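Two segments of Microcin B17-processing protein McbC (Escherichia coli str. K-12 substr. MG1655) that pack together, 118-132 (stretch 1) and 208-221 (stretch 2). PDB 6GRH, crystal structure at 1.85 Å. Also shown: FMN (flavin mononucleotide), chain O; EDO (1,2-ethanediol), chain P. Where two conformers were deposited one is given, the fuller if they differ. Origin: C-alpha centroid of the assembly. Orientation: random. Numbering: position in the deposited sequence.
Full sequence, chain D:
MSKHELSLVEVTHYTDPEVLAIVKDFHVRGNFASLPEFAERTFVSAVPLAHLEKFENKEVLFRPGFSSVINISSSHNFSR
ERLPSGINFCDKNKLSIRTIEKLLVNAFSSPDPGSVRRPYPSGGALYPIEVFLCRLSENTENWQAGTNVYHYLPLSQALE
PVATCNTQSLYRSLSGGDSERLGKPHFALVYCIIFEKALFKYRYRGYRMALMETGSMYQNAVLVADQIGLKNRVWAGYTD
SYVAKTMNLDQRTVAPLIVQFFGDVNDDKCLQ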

# COMPACT_ATOMS: atom_id res chain seq x y z
N ARG D 118 -29.96 -15.59 -11.50
CA ARG D 118 -29.49 -14.88 -12.69
C ARG D 118 -28.67 -15.81 -13.58
O ARG D 118 -28.18 -16.84 -13.12
CB ARG D 118 -28.62 -13.71 -12.26
CG ARG D 118 -29.31 -12.79 -11.28
CD ARG D 118 -28.46 -11.55 -11.02
NE ARG D 118 -28.82 -10.96 -9.75
CZ ARG D 118 -28.49 -9.74 -9.35
NH1 ARG D 118 -27.74 -8.93 -10.09
NH2 ARG D 118 -28.92 -9.34 -8.15
N PRO D 119 -28.50 -15.43 -14.86
CA PRO D 119 -27.72 -16.25 -15.80
C PRO D 119 -26.21 -16.20 -15.60
O PRO D 119 -25.46 -16.68 -16.47
CB PRO D 119 -28.11 -15.67 -17.17
CG PRO D 119 -28.53 -14.28 -16.89
CD PRO D 119 -29.14 -14.28 -15.53
N TYR D 120 -25.75 -15.62 -14.49
CA TYR D 120 -24.34 -15.62 -14.12
C TYR D 120 -24.28 -15.82 -12.60
O TYR D 120 -25.14 -15.32 -11.87
CB TYR D 120 -23.62 -14.35 -14.58
CG TYR D 120 -24.17 -13.07 -13.99
CD1 TYR D 120 -25.33 -12.48 -14.48
CD2 TYR D 120 -23.52 -12.45 -12.92
CE1 TYR D 120 -25.84 -11.32 -13.92
CE2 TYR D 120 -24.01 -11.30 -12.36
CZ TYR D 120 -25.17 -10.74 -12.85
OH TYR D 120 -25.65 -9.59 -12.25
N PRO D 121 -23.30 -16.60 -12.13
CA PRO D 121 -23.17 -16.84 -10.70
C PRO D 121 -22.49 -15.67 -9.97
O PRO D 121 -22.01 -14.74 -10.61
CB PRO D 121 -22.30 -18.10 -10.65
CG PRO D 121 -21.37 -17.92 -11.81
CD PRO D 121 -22.17 -17.20 -12.88
N SER D 122 -22.48 -15.71 -8.65
CA SER D 122 -21.81 -14.67 -7.84
C SER D 122 -21.42 -15.24 -6.49
O SER D 122 -22.21 -15.96 -5.86
CB SER D 122 -22.75 -13.46 -7.65
OG SER D 122 -22.18 -12.50 -6.80
N GLY D 123 -20.21 -14.93 -6.04
CA GLY D 123 -19.77 -15.34 -4.71
C GLY D 123 -20.76 -14.94 -3.64
O GLY D 123 -21.14 -13.77 -3.55
N GLY D 124 -21.22 -15.92 -2.87
CA GLY D 124 -22.20 -15.71 -1.81
C GLY D 124 -23.56 -15.21 -2.25
O GLY D 124 -24.33 -14.75 -1.42
N ALA D 125 -23.85 -15.32 -3.55
CA ALA D 125 -25.04 -14.74 -4.16
C ALA D 125 -25.23 -13.24 -3.81
O ALA D 125 -26.35 -12.76 -3.67
CB ALA D 125 -26.26 -15.54 -3.75
N LEU D 126 -24.12 -12.52 -3.69
CA LEU D 126 -24.17 -11.12 -3.27
C LEU D 126 -24.36 -10.13 -4.42
O LEU D 126 -24.90 -9.03 -4.21
CB LEU D 126 -22.92 -10.77 -2.47
CG LEU D 126 -22.78 -11.60 -1.19
CD1 LEU D 126 -21.43 -11.34 -0.56
CD2 LEU D 126 -23.91 -11.30 -0.21
N TYR D 127 -23.94 -10.50 -5.62
CA TYR D 127 -24.13 -9.65 -6.83
C TYR D 127 -23.78 -8.17 -6.61
O TYR D 127 -24.65 -7.28 -6.72
CB TYR D 127 -25.56 -9.83 -7.35
CG TYR D 127 -25.76 -11.22 -7.85
CD1 TYR D 127 -25.31 -11.58 -9.12
CD2 TYR D 127 -26.30 -12.22 -7.03
CE1 TYR D 127 -25.43 -12.88 -9.59
CE2 TYR D 127 -26.45 -13.52 -7.49
CZ TYR D 127 -26.01 -13.85 -8.78
OH TYR D 127 -26.11 -15.14 -9.25
N PRO D 128 -22.49 -7.88 -6.36
CA PRO D 128 -22.09 -6.51 -6.04
C PRO D 128 -21.92 -5.55 -7.22
O PRO D 128 -21.55 -4.40 -7.00
CB PRO D 128 -20.71 -6.70 -5.36
CG PRO D 128 -20.16 -7.91 -6.04
CD PRO D 128 -21.35 -8.82 -6.17
N ILE D 129 -22.14 -6.03 -8.44
CA ILE D 129 -21.89 -5.25 -9.63
C ILE D 129 -23.22 -4.76 -10.14
O ILE D 129 -24.16 -5.53 -10.28
CB ILE D 129 -21.19 -6.09 -10.73
CG1 ILE D 129 -19.89 -6.65 -10.21
CG2 ILE D 129 -20.99 -5.29 -12.02
CD1 ILE D 129 -18.93 -5.61 -9.66
N GLU D 130 -23.29 -3.46 -10.41
CA GLU D 130 -24.49 -2.82 -10.95
C GLU D 130 -24.29 -2.50 -12.42
O GLU D 130 -23.18 -2.13 -12.85
CB GLU D 130 -24.78 -1.55 -10.17
CG GLU D 130 -24.97 -1.80 -8.68
CD GLU D 130 -26.12 -2.75 -8.35
OE1 GLU D 130 -27.20 -2.65 -8.95
OE2 GLU D 130 -25.95 -3.60 -7.44
N VAL D 131 -25.36 -2.65 -13.20
CA VAL D 131 -25.33 -2.29 -14.63
C VAL D 131 -26.10 -1.00 -14.87
O VAL D 131 -27.27 -0.87 -14.50
CB VAL D 131 -26.00 -3.36 -15.52
CG1 VAL D 131 -25.81 -3.02 -17.01
CG2 VAL D 131 -25.45 -4.73 -15.21
N PHE D 132 -25.44 -0.06 -15.52
CA PHE D 132 -26.06 1.19 -15.91
C PHE D 132 -26.12 1.25 -17.44
O PHE D 132 -25.23 0.76 -18.13
CB PHE D 132 -25.27 2.35 -15.35
CG PHE D 132 -25.42 2.53 -13.85
CD1 PHE D 132 -24.63 1.82 -12.98
CD2 PHE D 132 -26.35 3.42 -13.33
CE1 PHE D 132 -24.74 2.00 -11.59
CE2 PHE D 132 -26.48 3.61 -11.95
CZ PHE D 132 -25.69 2.87 -11.08
N ARG D 208 -11.58 -9.23 -5.72
CA ARG D 208 -11.21 -10.12 -6.80
C ARG D 208 -12.48 -10.79 -7.39
O ARG D 208 -12.65 -10.86 -8.62
CB ARG D 208 -10.20 -11.15 -6.25
CG ARG D 208 -9.55 -12.06 -7.26
CD ARG D 208 -9.08 -13.37 -6.62
NE ARG D 208 -7.98 -13.20 -5.67
CZ ARG D 208 -7.28 -14.23 -5.15
NH1 ARG D 208 -7.56 -15.48 -5.46
NH2 ARG D 208 -6.30 -13.99 -4.31
N MET D 209 -13.36 -11.29 -6.51
CA MET D 209 -14.64 -11.91 -6.92
C MET D 209 -15.54 -10.94 -7.69
O MET D 209 -16.15 -11.32 -8.69
CB MET D 209 -15.40 -12.50 -5.70
CG MET D 209 -14.79 -13.77 -5.07
SD MET D 209 -15.85 -14.68 -3.89
CE MET D 209 -14.72 -15.06 -2.56
N ALA D 210 -15.62 -9.69 -7.23
CA ALA D 210 -16.44 -8.67 -7.90
C ALA D 210 -15.96 -8.34 -9.33
O ALA D 210 -16.77 -8.21 -10.25
CB ALA D 210 -16.48 -7.41 -7.07
N LEU D 211 -14.64 -8.25 -9.51
CA LEU D 211 -14.04 -7.99 -10.82
C LEU D 211 -14.27 -9.15 -11.79
O LEU D 211 -14.64 -8.94 -12.91
CB LEU D 211 -12.54 -7.65 -10.70
CG LEU D 211 -12.25 -6.16 -10.53
CD1 LEU D 211 -12.99 -5.49 -9.39
CD2 LEU D 211 -10.76 -5.94 -10.31
N MET D 212 -14.12 -10.38 -11.30
CA MET D 212 -14.45 -11.55 -12.10
C MET D 212 -15.93 -11.58 -12.49
O MET D 212 -16.26 -11.84 -13.64
CB MET D 212 -13.99 -12.84 -11.40
CG MET D 212 -12.48 -12.92 -11.35
SD MET D 212 -11.85 -14.44 -10.62
CE MET D 212 -12.51 -14.39 -8.97
N GLU D 213 -16.80 -11.24 -11.56
CA GLU D 213 -18.21 -11.19 -11.84
C GLU D 213 -18.55 -10.23 -12.96
O GLU D 213 -19.37 -10.54 -13.80
CB GLU D 213 -18.98 -10.85 -10.59
CG GLU D 213 -20.47 -10.70 -10.78
CD GLU D 213 -21.16 -10.45 -9.45
OE1 GLU D 213 -20.77 -11.12 -8.45
OE2 GLU D 213 -22.10 -9.59 -9.43
N THR D 214 -17.90 -9.09 -12.99
CA THR D 214 -18.07 -8.11 -14.06
C THR D 214 -17.81 -8.69 -15.45
O THR D 214 -18.56 -8.46 -16.38
CB THR D 214 -17.17 -6.90 -13.79
OG1 THR D 214 -17.49 -6.40 -12.48
CG2 THR D 214 -17.37 -5.83 -14.81
N GLY D 215 -16.75 -9.51 -15.54
CA GLY D 215 -16.40 -10.19 -16.76
C GLY D 215 -17.44 -11.22 -17.16
O GLY D 215 -17.74 -11.35 -18.35
N SER D 216 -18.00 -11.96 -16.17
CA SER D 216 -19.08 -12.88 -16.50
C SER D 216 -20.30 -12.13 -17.06
O SER D 216 -21.05 -12.64 -17.93
CB SER D 216 -19.48 -13.77 -15.29
OG SER D 216 -20.15 -13.02 -14.30
N MET D 217 -20.52 -10.92 -16.56
CA MET D 217 -21.66 -10.13 -16.99
C MET D 217 -21.47 -9.60 -18.40
O MET D 217 -22.34 -9.79 -19.25
CB MET D 217 -21.98 -9.01 -16.02
CG MET D 217 -22.39 -9.55 -14.67
SD MET D 217 -22.39 -8.29 -13.40
CE MET D 217 -23.75 -7.27 -13.96
N TYR D 218 -20.34 -8.94 -18.68
CA TYR D 218 -20.18 -8.42 -20.03
C TYR D 218 -20.07 -9.54 -21.07
O TYR D 218 -20.43 -9.34 -22.24
CB TYR D 218 -19.06 -7.38 -20.15
CG TYR D 218 -17.61 -7.82 -20.06
CD1 TYR D 218 -17.06 -8.74 -20.94
CD2 TYR D 218 -16.76 -7.23 -19.13
CE1 TYR D 218 -15.72 -9.10 -20.85
CE2 TYR D 218 -15.41 -7.57 -19.04
CZ TYR D 218 -14.89 -8.49 -19.90
OH TYR D 218 -13.57 -8.85 -19.80
N GLN D 219 -19.62 -10.72 -20.65
CA GLN D 219 -19.51 -11.85 -21.56
C GLN D 219 -20.89 -12.35 -21.99
O GLN D 219 -21.10 -12.62 -23.16
CB GLN D 219 -18.70 -13.00 -20.93
CG GLN D 219 -18.43 -14.18 -21.87
CD GLN D 219 -17.66 -13.83 -23.15
OE1 GLN D 219 -17.02 -12.77 -23.25
NE2 GLN D 219 -17.74 -14.74 -24.15
N ASN D 220 -21.83 -12.44 -21.06
CA ASN D 220 -23.23 -12.71 -21.40
C ASN D 220 -23.77 -11.69 -22.40
O ASN D 220 -24.52 -12.04 -23.33
CB ASN D 220 -24.13 -12.69 -20.16
CG ASN D 220 -24.23 -14.04 -19.50
OD1 ASN D 220 -23.49 -14.96 -19.83
ND2 ASN D 220 -25.15 -14.16 -18.53
N ALA D 221 -23.41 -10.43 -22.19
CA ALA D 221 -23.81 -9.36 -23.09
C ALA D 221 -23.19 -9.49 -24.49
O ALA D 221 -23.87 -9.27 -25.47
CB ALA D 221 -23.52 -8.00 -22.48
N1 FMN O . -19.90 -21.60 -3.89
C2 FMN O . -19.41 -22.28 -2.82
O2 FMN O . -20.14 -23.16 -2.32
N3 FMN O . -18.18 -22.04 -2.30
C4 FMN O . -17.36 -21.10 -2.82
O4 FMN O . -16.22 -20.89 -2.33
C4A FMN O . -17.82 -20.30 -3.98
N5 FMN O . -17.06 -19.33 -4.54
C5A FMN O . -17.52 -18.63 -5.61
C6 FMN O . -16.70 -17.65 -6.18
C7 FMN O . -17.13 -16.90 -7.27
C7M FMN O . -16.22 -15.84 -7.86
C8 FMN O . -18.47 -17.15 -7.86
C8M FMN O . -18.94 -16.35 -9.04
C9 FMN O . -19.30 -18.13 -7.31
C9A FMN O . -18.87 -18.89 -6.20
N10 FMN O . -19.69 -19.90 -5.61
C10 FMN O . -19.18 -20.61 -4.49
C1' FMN O . -21.02 -20.23 -6.11
C2' FMN O . -22.04 -19.26 -5.56
O2' FMN O . -22.22 -19.51 -4.15
C3' FMN O . -23.35 -19.37 -6.36
O3' FMN O . -23.13 -18.91 -7.70
C4' FMN O . -24.49 -18.57 -5.74
O4' FMN O . -24.79 -19.10 -4.45
C5' FMN O . -25.78 -18.62 -6.56
O5' FMN O . -26.18 -19.98 -6.73
P FMN O . -26.37 -20.61 -8.18
O1P FMN O . -25.02 -20.53 -8.87
O2P FMN O . -26.77 -22.04 -7.88
O3P FMN O . -27.45 -19.76 -8.76
C1 EDO P . -21.10 -19.63 -0.46
O1 EDO P . -21.94 -18.54 -0.08
C2 EDO P . -19.93 -19.07 -1.24
O2 EDO P . -20.38 -18.48 -2.46
O HOH W 1 -24.22 -8.39 -10.21
O HOH W 2 -19.73 -14.39 -12.08
O HOH W 3 -18.75 -12.77 -7.40

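How do the two backbones lie against each other? Stretch 2 is helical throughout, whereas stretch 1 is an irregular loop that becomes a strand at I129. Strand and helix run in roughly the same direction, 37° apart, with their axes approaching to 9.3 Å. The loop also comes close to the helix: the CA atoms of S122 and E213 are 6.4 Å apart, and those of G123 and M209 6.6 Å. G123 has no side chain here, and an ideal CB would clash with M209 SD.

What holds the buried carboxylate of E213? Its extended side chain reaches into the loop, where S122 OG donates a hydrogen bond of 2.6 Å to E213 OE1. The same hydroxyl accepts one from the backbone, Y127 N to S122 OG at 2.9 Å, so S122 ties the loop to itself as well as to the helix. Water 3 donates to E213 OE1 and accepts from G123 N. Water 1 donates to E213 OE2 and to I129 O while accepting from Y120 OH, so each carboxylate oxygen is linked to stretch 1 through water.

Where does apolar packing take over? M217 lies across one face of the Y120 ring, its CG 3.5 Å from the ring centroid in a CH-pi contact. Further along the same side chain, M217 SD meets I129 CG2 at 3.6 Å and M217 CE meets V131 CG2 at 3.3 Å. I129 points toward the helix, its CD1 lying 4.0 Å from A210 CB.

How is the start of stretch 1 attached? N220 ND2 donates a weak, nearly straight hydrogen bond of 3.3 Å to P119 O. Nearby, water 2 bridges P121 O and S216 OG, while S216 OG itself donates to E213 O within the helix.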